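Local coordinates for SusD superfamily protein (Bacteroides thetaiotaomicron, PDB 3MCX) that is of unknown function but, as a SusD-family protein of the outer membrane, probably binds glycans for uptake, and holds zinc ions in its crystal, at residues R59-K62 / V68-Y71; D50-D55 / Y72-L77; E124-R129 / V180-N185; S132-T137 / S209-N214. One frame throughout, in Å; residues are numbered along the deposited sequence.

Contact 1: R59-K62 / V68-Y71; sequences RITK and VSPY
Ser69 meets the loop residues Thr61 and Lys62 through its hydroxyl, and the hydrogen bonds around that one atom make the contact a compact example of how a side chain closes a short loop. The backbone N of Lys62 donates to Ser69 OG over 2.9 Å, with a nearly straight N-H...O angle of 165°. The serine can accept it because OG sits between its own backbone N and carbonyl carbon (chi1 64°), a setting that turns the hydroxyl out toward the loop.

Water adds a second polar link. It lies 2.6 Å from Ser69 OG and gives a long bond of 3.5 Å to Thr61 OG1; the water bridges the two hydroxyls only loosely, since its bond to Thr61 OG1 is weak. The stronger partner of Thr61 OG1 is the carboxylate of Glu73, just beyond the helix.

Van der Waals contact is slight. Ser69 CB rests 3.9 Å from Thr61 CA, and Lys62 CB passes 3.8 Å from Ser69 OG. Beyond CB the lysine chain runs away from the helix and bends at its last torsion; its ammonium ends close to the like-charged guanidinium of Arg67, and the side chain passes near a bound glycerol.

Architecturally, Val68 occupies the N-cap position and Ser69 opens the short helix 69-72. The arrangement is a serine side-chain-to-backbone hydrogen bond at the first turn of a helix, which ties down the irregular loop that leads there from strand 56-57.

Contact 2: D50-D55 / Y72-L77; sequences DCRAAD and YEYNVL
Arg52 and Tyr74 grip each other twice, once through the backbone and once through flat groups. The phenol OH of Tyr74 donates to Arg52 O over 2.7 Å, while the guanidinium of the same arginine lies over one face of the ring, their planes only 10° apart. This is both a stack and a cation-pi contact: Arg52 CZ stands 3.8 Å from the Tyr74 ring centroid, displaced toward the CD2-CE2 edge, with Arg52 CZ 3.3 Å from Tyr74 CE2. Successive bends at chi2 (-79°) and chi3 (-84°) curl the arginine chain round so that its end settles on the tyrosine. Alongside, Tyr72 presents its ring edge to a carbonyl: CD1 is 3.5 Å from Cys51 O, which also receives a CA-H...O contact from Tyr72 CA.

Tyr74 owes its place to a Schellman motif, being the first residue past helix 69-72 to leave helical angles, with positive phi.

In the next shell, the arginine is fixed by backbone carbonyls, with NH2 bonded to Arg456 O and NH1 to Tyr71 O. Phe421 of helix 420-426 packs against both Arg52 and Tyr74. Further out, the Tyr72 hydroxyl is bonded to His438 ND1, and Asn75 ND2 reaches back to Glu73 OE1 over 3.0 Å.

Contact 3: E124-R129 / V180-N185; sequences EALVMR and VSDMSN
Val127 and Met183 mark the level at which helices 115-140 and 172-186 come nearest within these segments, their CA atoms 4.8 Å apart. The segments run antiparallel, their directions 156° apart and their axes approaching to 7.6 Å, close enough for side chains to touch the opposing backbone. Such antiparallel helix pairs are the building plan of the TPR-like helical region of SusD-family proteins, consistent with the family's place in the TPR clan.

Backbone and side chain mesh directly at Leu126, whose carbonyl O lies 3.4 Å from Asp182 CB. Its side chain crosses that of the aspartate at about a right angle, CD2 coming near OD1. One residue further on, Val127 CG1 packs at 4.3 Å against CG of Met183, present as selenomethionine, and Leu208 of helix 201-214 touches Met183 too.

The polar part is a buried salt bridge. Arg129 takes Asp182 side-on with two nearly straight bonds of equal length: NE to OD2 at 2.9 Å and NH2 to OD1 at 2.9 Å. A bend at chi3 (68°) swings the guanidinium across to the other helix. Both oxygens lie in its plane, yet the carboxylate is twisted 44° against it and is met from above its own plane. Asn99 holds NH1, and Gln178 donates a further bond to OD1. A leucine in place of Arg129 would probably leave the buried Asp182 carboxylate without its charge partner and Asn99 without its donor. A water donates to Asp182 OD2 at 2.7 Å and, weakly, to Arg129 O.

Contact 4: S132-T137 / S209-N214; sequences SLFNLT and SRVYLN
Phe134 spans the gap to helix 201-214 and lays one ring face against the methyl CG2 of Val211. The methyl stands 3.7 Å from the Phe134 ring centroid and only 3° off the ring normal, a CH-pi contact so well centred that all six ring carbons are nearly equidistant from it. Two torsions bring this about. In Phe134, CG extends anti to the backbone N (chi1 177°), carrying the ring straight out from its helix. In Val211, the first torsion sends CG1 anti to its N and leaves CG2 beside that N, where it covers the ring.

The ring edge is met by the methylene CD of Arg210, 3.9 Å from Phe134 CE2, and by Asn214 ND2, 4.4 Å from Phe134 CZ, both near the ring plane. The helix segments run at 35° to one another with axes 11.9 Å apart, a wide spacing within the TPR-like helical array of the SusD fold that one aromatic side chain bridges. Replacing Phe134 with an alanine is likely to open a gap between the helices and leave the Val211 methyl without its aromatic partner.

The edge groups are fixed independently of the ring. The arginine extends to a bend at chi3, and its NH2 forms a salt bridge with Glu358. Asn214 folds ND2 back to Arg210 O at 3.0 Å, sharing that carbonyl with its own backbone N, which arrives from the other face, while Arg426 donates to OD1.

The four contacts form two touching pairs. Contact 1 is nested inside the loop closed by contact 2; their centres are 8 Å apart, and Tyr71 CB packs 3.7 Å from Cys51 SG. Contacts 3 and 4 share helix 115-140, and their centres are 11 Å apart. Met183 CE touches Val211 CG2 at 4.1 Å, so the methyl on the Phe134 ring also borders contact 3. The pairs lie well separated, contacts 1 and 3 having centres 34 Å apart on opposite sides of the chain's centre. The side chain of Glu177, a zinc-binding residue with no zinc bound to it here, lies about 9 Å from the side chains of both Asp182 and Val211; contacts 1 and 2 are remote from the zinc sites.

Contact 1: R59-K62 / V68-Y71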
# COMPACT_ATOMS: atom_id res chain seq x y z
N ARG A 59 3.19 -19.03 1.63
CA ARG A 59 2.77 -20.42 1.64
C ARG A 59 3.94 -21.41 1.79
O ARG A 59 3.82 -22.46 2.42
CB ARG A 59 1.95 -20.74 0.39
CG ARG A 59 1.47 -22.18 0.25
CD ARG A 59 0.67 -22.46 -1.03
NE ARG A 59 1.46 -22.12 -2.24
CZ ARG A 59 2.41 -22.89 -2.78
NH1 ARG A 59 2.68 -24.10 -2.31
NH2 ARG A 59 3.08 -22.42 -3.82
N ILE A 60 5.05 -21.06 1.12
CA ILE A 60 6.21 -21.88 1.01
C ILE A 60 7.46 -20.97 0.96
O ILE A 60 7.44 -19.90 0.34
CB ILE A 60 6.09 -22.84 -0.23
CG1 ILE A 60 7.08 -23.98 -0.15
CG2 ILE A 60 6.15 -22.09 -1.53
CD1 ILE A 60 6.77 -25.11 -1.17
N THR A 61 8.55 -21.47 1.55
CA THR A 61 9.79 -20.73 1.43
C THR A 61 10.38 -20.98 0.04
O THR A 61 10.36 -22.10 -0.46
CB THR A 61 10.79 -21.09 2.55
OG1 THR A 61 11.83 -20.10 2.56
CG2 THR A 61 11.39 -22.51 2.42
N LYS A 62 10.90 -19.92 -0.57
CA LYS A 62 11.51 -20.01 -1.90
C LYS A 62 12.98 -19.58 -1.96
O LYS A 62 13.63 -19.73 -3.00
CB LYS A 62 10.72 -19.19 -2.90
CG LYS A 62 9.31 -19.71 -3.18
CD LYS A 62 8.56 -18.82 -4.09
CE LYS A 62 7.21 -19.41 -4.51
NZ LYS A 62 7.29 -20.42 -5.62
N VAL A 68 8.07 -13.29 -2.18
CA VAL A 68 7.42 -13.19 -0.87
C VAL A 68 8.29 -13.60 0.31
O VAL A 68 8.48 -12.83 1.29
CB VAL A 68 6.06 -13.94 -0.80
CG1 VAL A 68 5.43 -13.76 0.61
CG2 VAL A 68 5.07 -13.44 -1.87
N SER A 69 8.85 -14.79 0.27
CA SER A 69 9.49 -15.34 1.45
C SER A 69 10.65 -14.50 2.02
O SER A 69 10.79 -14.45 3.23
CB SER A 69 9.83 -16.83 1.32
OG SER A 69 10.79 -17.11 0.32
N PRO A 70 11.50 -13.89 1.18
CA PRO A 70 12.57 -13.10 1.80
C PRO A 70 12.08 -11.90 2.59
O PRO A 70 12.75 -11.49 3.55
CB PRO A 70 13.40 -12.66 0.59
CG PRO A 70 13.15 -13.74 -0.47
CD PRO A 70 11.69 -14.01 -0.28
N TYR A 71 10.96 -11.30 2.19
CA TYR A 71 10.30 -10.26 2.98
C TYR A 71 9.70 -10.85 4.27
O TYR A 71 9.96 -10.38 5.39
CB TYR A 71 9.20 -9.61 2.20
CG TYR A 71 9.60 -8.78 1.01
CD1 TYR A 71 10.74 -8.00 0.98
CD2 TYR A 71 8.75 -8.68 -0.07
CE1 TYR A 71 11.03 -7.18 -0.13
CE2 TYR A 71 9.03 -7.86 -1.18
CZ TYR A 71 10.15 -7.11 -1.20
OH TYR A 71 10.40 -6.34 -2.30
O HOH W 1 13.13 -17.08 1.50

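Contact 2: D50-D55 / Y72-L77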
# COMPACT_ATOMS: atom_id res chain seq x y z
N ASP A 50 1.61 -6.44 3.68
CA ASP A 50 0.88 -7.55 4.26
C ASP A 50 1.82 -8.66 4.74
O ASP A 50 1.76 -9.05 5.90
CB ASP A 50 -0.13 -8.05 3.26
CG ASP A 50 -1.21 -7.03 3.02
OD1 ASP A 50 -2.03 -6.82 3.96
OD2 ASP A 50 -1.23 -6.45 1.93
N CYS A 51 2.71 -9.14 3.91
CA CYS A 51 3.55 -10.27 4.30
C CYS A 51 4.58 -9.95 5.38
O CYS A 51 5.15 -10.87 6.01
CB CYS A 51 4.22 -10.98 3.11
SG CYS A 51 5.50 -10.02 2.29
N ARG A 52 4.82 -8.66 5.64
CA ARG A 52 5.72 -8.24 6.70
C ARG A 52 5.05 -8.21 8.07
O ARG A 52 5.74 -8.10 9.10
CB ARG A 52 6.32 -6.86 6.37
CG ARG A 52 7.19 -6.83 5.15
CD ARG A 52 8.57 -7.35 5.41
NE ARG A 52 9.43 -6.29 5.97
CZ ARG A 52 10.73 -6.41 6.14
NH1 ARG A 52 11.33 -7.57 5.91
NH2 ARG A 52 11.45 -5.35 6.52
N ALA A 53 3.72 -8.31 8.10
CA ALA A 53 2.95 -8.30 9.35
C ALA A 53 2.58 -9.75 9.71
O ALA A 53 3.43 -10.64 9.54
CB ALA A 53 1.72 -7.34 9.27
N ALA A 54 1.42 -10.00 10.30
CA ALA A 54 1.11 -11.31 10.89
C ALA A 54 -0.06 -12.06 10.28
O ALA A 54 -0.31 -13.21 10.69
CB ALA A 54 0.88 -11.17 12.41
N ASP A 55 -0.79 -11.39 9.39
CA ASP A 55 -2.06 -11.89 8.85
C ASP A 55 -1.94 -12.58 7.51
O ASP A 55 -2.80 -13.43 7.17
CB ASP A 55 -3.07 -10.75 8.76
CG ASP A 55 -3.50 -10.26 10.13
OD1 ASP A 55 -3.70 -11.11 11.03
OD2 ASP A 55 -3.65 -9.02 10.29
N TYR A 72 8.89 -11.87 4.09
CA TYR A 72 8.18 -12.52 5.21
C TYR A 72 9.12 -13.01 6.29
O TYR A 72 8.81 -12.91 7.48
CB TYR A 72 7.38 -13.67 4.61
CG TYR A 72 6.75 -14.65 5.58
CD1 TYR A 72 5.70 -14.28 6.42
CD2 TYR A 72 7.19 -15.95 5.63
CE1 TYR A 72 5.13 -15.21 7.28
CE2 TYR A 72 6.61 -16.88 6.46
CZ TYR A 72 5.59 -16.51 7.28
OH TYR A 72 5.00 -17.46 8.10
N GLU A 73 10.27 -13.57 5.89
CA GLU A 73 11.27 -14.12 6.79
C GLU A 73 12.28 -13.08 7.31
O GLU A 73 13.16 -13.43 8.09
CB GLU A 73 12.04 -15.24 6.07
CG GLU A 73 11.13 -16.41 5.71
CD GLU A 73 11.74 -17.39 4.72
OE1 GLU A 73 12.90 -17.23 4.29
OE2 GLU A 73 11.00 -18.35 4.37
N TYR A 74 12.17 -11.83 6.85
CA TYR A 74 13.10 -10.77 7.30
C TYR A 74 14.54 -11.15 7.10
O TYR A 74 15.43 -10.85 7.90
CB TYR A 74 12.79 -10.39 8.76
CG TYR A 74 11.55 -9.52 8.91
CD1 TYR A 74 10.27 -10.05 8.86
CD2 TYR A 74 11.68 -8.17 9.19
CE1 TYR A 74 9.16 -9.25 8.99
CE2 TYR A 74 10.58 -7.38 9.34
CZ TYR A 74 9.31 -7.91 9.26
OH TYR A 74 8.20 -7.10 9.40
N ASN A 75 14.83 -11.78 5.97
CA ASN A 75 16.19 -12.19 5.66
C ASN A 75 16.70 -11.72 4.27
O ASN A 75 17.80 -12.07 3.87
CB ASN A 75 16.38 -13.70 5.84
CG ASN A 75 15.51 -14.52 4.94
OD1 ASN A 75 15.03 -14.02 3.93
ND2 ASN A 75 15.27 -15.77 5.32
N VAL A 76 15.90 -10.92 3.60
CA VAL A 76 16.24 -10.42 2.27
C VAL A 76 17.58 -9.66 2.28
O VAL A 76 17.87 -8.89 3.20
CB VAL A 76 15.09 -9.55 1.71
CG1 VAL A 76 14.84 -8.27 2.55
CG2 VAL A 76 15.33 -9.22 0.25
N LEU A 77 18.41 -9.92 1.27
CA LEU A 77 19.75 -9.37 1.13
C LEU A 77 19.79 -8.22 0.14
O LEU A 77 18.95 -8.08 -0.75
CB LEU A 77 20.70 -10.45 0.65
CG LEU A 77 20.79 -11.71 1.49
CD1 LEU A 77 21.75 -12.72 0.82
CD2 LEU A 77 21.20 -11.41 2.92

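Contact 3: E124-R129 / V180-N185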
# COMPACT_ATOMS: atom_id res chain seq x y z
N GLU A 124 -0.82 16.00 -11.15
CA GLU A 124 -0.82 14.56 -11.07
C GLU A 124 0.60 13.96 -11.01
O GLU A 124 0.87 13.06 -10.22
CB GLU A 124 -1.62 13.97 -12.23
CG GLU A 124 -3.11 14.30 -12.14
CD GLU A 124 -3.94 13.70 -13.25
OE1 GLU A 124 -3.66 12.55 -13.65
OE2 GLU A 124 -4.89 14.38 -13.71
N ALA A 125 1.50 14.50 -11.83
CA ALA A 125 2.90 14.09 -11.76
C ALA A 125 3.50 14.36 -10.37
O ALA A 125 4.27 13.56 -9.86
CB ALA A 125 3.72 14.81 -12.86
N LEU A 126 3.17 15.50 -9.78
CA LEU A 126 3.65 15.86 -8.45
C LEU A 126 3.17 14.89 -7.41
O LEU A 126 3.95 14.45 -6.55
CB LEU A 126 3.24 17.30 -8.07
CG LEU A 126 4.12 18.45 -8.58
CD1 LEU A 126 3.41 19.80 -8.38
CD2 LEU A 126 5.54 18.41 -7.89
N VAL A 127 1.90 14.49 -7.48
CA VAL A 127 1.39 13.52 -6.51
C VAL A 127 2.11 12.18 -6.70
O VAL A 127 2.53 11.54 -5.74
CB VAL A 127 -0.15 13.31 -6.54
CG1 VAL A 127 -0.54 12.31 -5.42
CG2 VAL A 127 -0.87 14.58 -6.32
N MSE A 128 2.29 11.76 -7.95
CA MSE A 128 3.02 10.53 -8.20
C MSE A 128 4.47 10.62 -7.72
O MSE A 128 5.02 9.64 -7.22
CB MSE A 128 2.97 10.16 -9.67
CG MSE A 128 3.59 8.84 -10.00
SE MSE A 128 2.88 7.30 -9.04
CE MSE A 128 1.03 7.89 -8.80
N ARG A 129 5.11 11.77 -7.87
CA ARG A 129 6.48 11.93 -7.35
C ARG A 129 6.52 11.78 -5.82
O ARG A 129 7.38 11.12 -5.26
CB ARG A 129 7.07 13.28 -7.74
CG ARG A 129 8.59 13.35 -7.58
CD ARG A 129 9.19 14.62 -8.07
NE ARG A 129 8.82 15.79 -7.27
CZ ARG A 129 9.14 17.03 -7.60
NH1 ARG A 129 9.80 17.26 -8.71
NH2 ARG A 129 8.80 18.06 -6.81
N VAL A 180 5.14 15.45 1.46
CA VAL A 180 4.06 16.35 1.86
C VAL A 180 4.01 17.59 0.96
O VAL A 180 2.94 18.00 0.51
CB VAL A 180 4.19 16.74 3.35
CG1 VAL A 180 3.21 17.87 3.72
CG2 VAL A 180 3.91 15.48 4.26
N SER A 181 5.17 18.16 0.66
CA SER A 181 5.23 19.30 -0.23
C SER A 181 4.63 18.98 -1.62
O SER A 181 3.82 19.74 -2.17
CB SER A 181 6.69 19.73 -0.38
OG SER A 181 6.84 20.86 -1.23
N ASP A 182 5.08 17.88 -2.21
CA ASP A 182 4.61 17.50 -3.55
C ASP A 182 3.10 17.30 -3.58
O ASP A 182 2.41 17.81 -4.44
CB ASP A 182 5.31 16.25 -4.04
CG ASP A 182 6.77 16.49 -4.42
OD1 ASP A 182 7.22 17.64 -4.42
OD2 ASP A 182 7.44 15.48 -4.77
N MSE A 183 2.58 16.57 -2.61
CA MSE A 183 1.15 16.27 -2.64
C MSE A 183 0.34 17.52 -2.34
O MSE A 183 -0.71 17.74 -2.98
CB MSE A 183 0.81 15.18 -1.65
CG MSE A 183 1.47 13.84 -1.91
SE MSE A 183 0.70 12.48 -0.75
CE MSE A 183 1.68 10.99 -1.46
N SER A 184 0.81 18.34 -1.40
CA SER A 184 0.10 19.56 -1.03
C SER A 184 0.12 20.60 -2.15
O SER A 184 -0.90 21.26 -2.42
CB SER A 184 0.73 20.16 0.24
OG SER A 184 0.66 19.22 1.32
N ASN A 185 1.28 20.77 -2.77
CA ASN A 185 1.44 21.73 -3.87
C ASN A 185 0.62 21.32 -5.10
O ASN A 185 0.23 22.18 -5.89
CB ASN A 185 2.91 21.92 -4.24
CG ASN A 185 3.69 22.70 -3.18
OD1 ASN A 185 3.13 23.56 -2.52
ND2 ASN A 185 5.00 22.43 -3.07
O HOH W 2 9.01 13.38 -3.98

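Contact 4: S132-T137 / S209-N214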
# COMPACT_ATOMS: atom_id res chain seq x y z
N SER A 132 5.74 8.18 -4.79
CA SER A 132 6.88 7.33 -5.07
C SER A 132 7.97 7.48 -3.99
O SER A 132 8.49 6.50 -3.50
CB SER A 132 7.37 7.59 -6.48
OG SER A 132 6.38 7.20 -7.45
N LEU A 133 8.30 8.73 -3.63
CA LEU A 133 9.32 8.95 -2.61
C LEU A 133 8.83 8.35 -1.28
O LEU A 133 9.62 7.74 -0.55
CB LEU A 133 9.62 10.43 -2.47
CG LEU A 133 10.63 10.80 -1.37
CD1 LEU A 133 11.96 10.06 -1.49
CD2 LEU A 133 10.85 12.33 -1.30
N PHE A 134 7.54 8.51 -0.95
CA PHE A 134 6.97 7.91 0.26
C PHE A 134 7.16 6.40 0.28
O PHE A 134 7.58 5.82 1.28
CB PHE A 134 5.48 8.28 0.34
CG PHE A 134 4.73 7.69 1.50
CD1 PHE A 134 5.06 8.01 2.80
CD2 PHE A 134 3.65 6.85 1.30
CE1 PHE A 134 4.33 7.52 3.86
CE2 PHE A 134 2.93 6.34 2.36
CZ PHE A 134 3.25 6.68 3.63
N ASN A 135 6.84 5.75 -0.84
CA ASN A 135 6.99 4.30 -0.96
C ASN A 135 8.42 3.85 -0.74
O ASN A 135 8.67 2.87 -0.02
CB ASN A 135 6.46 3.84 -2.32
CG ASN A 135 4.93 3.91 -2.39
OD1 ASN A 135 4.24 3.64 -1.40
ND2 ASN A 135 4.40 4.24 -3.58
N LEU A 136 9.39 4.54 -1.35
CA LEU A 136 10.79 4.20 -1.11
C LEU A 136 11.19 4.39 0.37
O LEU A 136 11.91 3.59 0.93
CB LEU A 136 11.71 5.03 -1.99
CG LEU A 136 11.71 4.63 -3.47
CD1 LEU A 136 12.18 5.79 -4.32
CD2 LEU A 136 12.58 3.39 -3.68
N THR A 137 10.75 5.50 0.95
CA THR A 137 11.16 5.87 2.27
C THR A 137 10.65 4.84 3.28
O THR A 137 11.34 4.51 4.25
CB THR A 137 10.69 7.31 2.62
OG1 THR A 137 11.23 8.22 1.67
CG2 THR A 137 11.13 7.70 4.03
N SER A 209 -3.61 11.78 4.12
CA SER A 209 -4.01 11.25 5.44
C SER A 209 -3.16 10.06 5.85
O SER A 209 -2.79 9.93 7.03
CB SER A 209 -5.52 10.94 5.55
OG SER A 209 -5.89 9.74 4.88
N ARG A 210 -2.82 9.20 4.89
CA ARG A 210 -1.93 8.08 5.15
C ARG A 210 -0.54 8.56 5.50
O ARG A 210 0.06 8.05 6.43
CB ARG A 210 -1.91 7.18 3.90
CG ARG A 210 -0.97 5.97 4.02
CD ARG A 210 -0.81 5.24 2.72
NE ARG A 210 -2.02 4.58 2.26
CZ ARG A 210 -2.16 4.01 1.07
NH1 ARG A 210 -1.19 4.06 0.18
NH2 ARG A 210 -3.27 3.37 0.76
N VAL A 211 -0.01 9.50 4.71
CA VAL A 211 1.32 10.01 4.98
C VAL A 211 1.44 10.66 6.37
O VAL A 211 2.33 10.32 7.17
CB VAL A 211 1.78 10.99 3.84
CG1 VAL A 211 3.08 11.68 4.18
CG2 VAL A 211 1.85 10.24 2.52
N TYR A 212 0.55 11.60 6.65
CA TYR A 212 0.56 12.30 7.94
C TYR A 212 0.39 11.32 9.11
O TYR A 212 1.04 11.46 10.15
CB TYR A 212 -0.54 13.34 7.96
CG TYR A 212 -0.27 14.64 7.22
CD1 TYR A 212 0.91 15.35 7.39
CD2 TYR A 212 -1.25 15.17 6.36
CE1 TYR A 212 1.12 16.57 6.73
CE2 TYR A 212 -1.05 16.39 5.72
CZ TYR A 212 0.13 17.08 5.89
OH TYR A 212 0.31 18.30 5.25
N LEU A 213 -0.49 10.34 8.96
CA LEU A 213 -0.73 9.38 10.04
C LEU A 213 0.59 8.66 10.39
O LEU A 213 0.92 8.49 11.56
CB LEU A 213 -1.83 8.36 9.64
CG LEU A 213 -2.28 7.36 10.72
CD1 LEU A 213 -2.83 8.00 12.01
CD2 LEU A 213 -3.29 6.39 10.09
N ASN A 214 1.35 8.26 9.38
CA ASN A 214 2.62 7.53 9.58
C ASN A 214 3.75 8.46 10.03
O ASN A 214 4.80 7.99 10.45
CB ASN A 214 2.96 6.71 8.33
CG ASN A 214 2.16 5.46 8.25
OD1 ASN A 214 2.38 4.54 9.07
ND2 ASN A 214 1.18 5.42 7.34